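PDB 2QDR: uncharacterized protein, which is of unknown function but has a double-stranded beta-helix (cupin) fold and is a putative dioxygenase. Local coordinates for residues 236-241 / 283-288. Residues are numbered along the deposited sequence; the frame is centred on the assembly and turned at random.
Sequences QPYNEE and VRVDRD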
# COMPACT_ATOMS: atom_id res chain seq x y z
N GLN A 236 1.26 -9.74 -30.64
CA GLN A 236 2.17 -8.66 -30.30
C GLN A 236 2.19 -7.54 -31.34
O GLN A 236 3.00 -7.61 -32.27
CB GLN A 236 3.58 -9.24 -30.09
CG GLN A 236 3.67 -10.19 -28.89
CD GLN A 236 5.09 -10.68 -28.58
OE1 GLN A 236 6.05 -10.36 -29.27
NE2 GLN A 236 5.21 -11.48 -27.52
N PRO A 237 1.32 -6.52 -31.22
CA PRO A 237 1.31 -5.39 -32.18
C PRO A 237 2.50 -4.42 -32.01
O PRO A 237 2.31 -3.22 -31.82
CB PRO A 237 -0.04 -4.71 -31.87
CG PRO A 237 -0.18 -4.91 -30.44
CD PRO A 237 0.22 -6.36 -30.26
N TYR A 238 3.72 -4.94 -32.13
CA TYR A 238 4.93 -4.16 -31.96
C TYR A 238 6.13 -5.01 -32.35
O TYR A 238 5.99 -6.23 -32.47
CB TYR A 238 5.07 -3.71 -30.49
CG TYR A 238 4.98 -4.84 -29.48
CD1 TYR A 238 6.12 -5.54 -29.08
CD2 TYR A 238 3.76 -5.23 -28.93
CE1 TYR A 238 6.04 -6.58 -28.16
CE2 TYR A 238 3.68 -6.27 -28.01
CZ TYR A 238 4.83 -6.94 -27.63
OH TYR A 238 4.75 -7.96 -26.72
N ASN A 239 7.28 -4.39 -32.57
CA ASN A 239 8.50 -5.12 -32.91
C ASN A 239 9.25 -5.45 -31.64
O ASN A 239 9.33 -4.61 -30.74
CB ASN A 239 9.41 -4.33 -33.83
CG ASN A 239 8.79 -4.05 -35.18
OD1 ASN A 239 8.26 -4.94 -35.83
ND2 ASN A 239 8.92 -2.81 -35.63
N GLU A 240 9.79 -6.67 -31.58
CA GLU A 240 10.56 -7.17 -30.44
C GLU A 240 11.66 -8.11 -30.90
O GLU A 240 11.48 -8.86 -31.87
CB GLU A 240 9.66 -7.93 -29.46
CG GLU A 240 10.37 -8.68 -28.28
CD GLU A 240 9.42 -9.54 -27.44
OE1 GLU A 240 8.19 -9.34 -27.50
OE2 GLU A 240 9.92 -10.42 -26.70
N GLU A 241 12.81 -8.06 -30.23
CA GLU A 241 13.91 -8.97 -30.50
C GLU A 241 14.50 -9.28 -29.16
O GLU A 241 14.28 -8.55 -28.21
CB GLU A 241 14.97 -8.40 -31.43
CG GLU A 241 15.81 -7.25 -30.89
CD GLU A 241 16.98 -6.89 -31.82
OE1 GLU A 241 16.98 -7.22 -33.02
OE2 GLU A 241 17.92 -6.26 -31.33
N VAL A 283 16.14 -8.31 -23.83
CA VAL A 283 14.99 -8.00 -24.68
C VAL A 283 15.00 -6.55 -25.10
O VAL A 283 15.43 -5.69 -24.33
CB VAL A 283 13.67 -8.28 -23.95
CG1 VAL A 283 12.47 -8.10 -24.89
CG2 VAL A 283 13.68 -9.68 -23.37
N ARG A 284 14.50 -6.28 -26.30
CA ARG A 284 14.43 -4.94 -26.83
C ARG A 284 13.09 -4.80 -27.59
O ARG A 284 12.81 -5.59 -28.49
CB ARG A 284 15.69 -4.69 -27.64
CG ARG A 284 15.95 -3.27 -27.96
CD ARG A 284 17.42 -2.97 -28.22
NE ARG A 284 17.97 -3.51 -29.45
CZ ARG A 284 18.16 -2.85 -30.60
NH1 ARG A 284 17.83 -1.57 -30.74
NH2 ARG A 284 18.70 -3.47 -31.63
N VAL A 285 12.26 -3.82 -27.20
CA VAL A 285 10.91 -3.58 -27.77
C VAL A 285 10.71 -2.12 -28.13
O VAL A 285 11.01 -1.25 -27.32
CB VAL A 285 9.81 -4.02 -26.74
CG1 VAL A 285 8.40 -3.73 -27.23
CG2 VAL A 285 9.93 -5.50 -26.43
N ASP A 286 10.13 -1.84 -29.31
CA ASP A 286 9.94 -0.44 -29.80
C ASP A 286 8.55 0.18 -29.54
O ASP A 286 8.12 1.06 -30.28
CB ASP A 286 10.31 -0.34 -31.30
CG ASP A 286 9.27 -0.98 -32.25
OD1 ASP A 286 8.37 -1.74 -31.83
OD2 ASP A 286 9.37 -0.70 -33.47
N ARG A 287 7.88 -0.26 -28.48
CA ARG A 287 6.55 0.27 -28.14
C ARG A 287 6.30 0.18 -26.65
O ARG A 287 6.81 -0.71 -26.00
CB ARG A 287 5.46 -0.50 -28.89
CG ARG A 287 4.05 0.03 -28.61
CD ARG A 287 3.00 -0.56 -29.49
NE ARG A 287 1.75 0.16 -29.29
CZ ARG A 287 0.66 0.07 -30.04
NH1 ARG A 287 0.61 -0.71 -31.12
NH2 ARG A 287 -0.40 0.81 -29.73
N ASP A 288 5.51 1.13 -26.13
CA ASP A 288 5.14 1.17 -24.73
C ASP A 288 4.06 0.13 -24.50
O ASP A 288 2.93 0.30 -24.99
CB ASP A 288 4.63 2.56 -24.37
CG ASP A 288 4.25 2.71 -22.89
OD1 ASP A 288 4.51 1.81 -22.06
OD2 ASP A 288 3.69 3.76 -22.55
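Asp286 and Asn239 show how a side chain can carry on the pairing of two antiparallel strands where the regular ladder stops. Inside the ladder, Glu241 and Arg284 form a hydrogen-bonded pair, with Glu241 N 3.0 Å from Arg284 O and Arg284 N bonded in turn to Glu241 O; Glu240 and Val285 form the non-hydrogen-bonded pair beside it. One step on, Asp286 N still bonds to Asn239 O, but the return bond goes to a carboxylate: Asn239 N meets Asp286 OD1 at 3.0 Å, and Asn239 ND2 reaches Asp286 OD2 at 3.1 Å. Both donors approach on the syn side, well out of the carboxylate plane. Asp286 CG lies between its own N and carbonyl carbon (chi1 73°), and from there the carboxylate spans the backbone N and the side-chain amide of Asn239.

On the face of Glu241 and Arg284 the two side chains lie side by side, pointing the same way. Glu241 OE2 forms a salt bridge with Arg284 NH2 at 2.9 Å, yet the guanidinium approaches from above a carboxylate turned 75° from it. Glu241 OE1 is hydrogen-bonded to Tyr261 OH, and Glu114 pairs with Arg284 NH1. On the other face Glu240 CG packs on Val285 CG2; from the loop before the strand, Tyr238 CD1 meets Val285 CG1 obliquely, 3.4 Å away. Past the ladder, extended Arg287 lays its CB against Tyr238 CB, and Arg287 NH1 donates a hydrogen bond to Pro237 O (3.1 Å), the carbonyl of the residue at the centre of an inverse gamma turn.

Strands 240-245 and 279-285 are neighbours in a seven-stranded antiparallel sheet of this cupin fold, flanked by 260-264 beyond the first and 218-224 beyond the second.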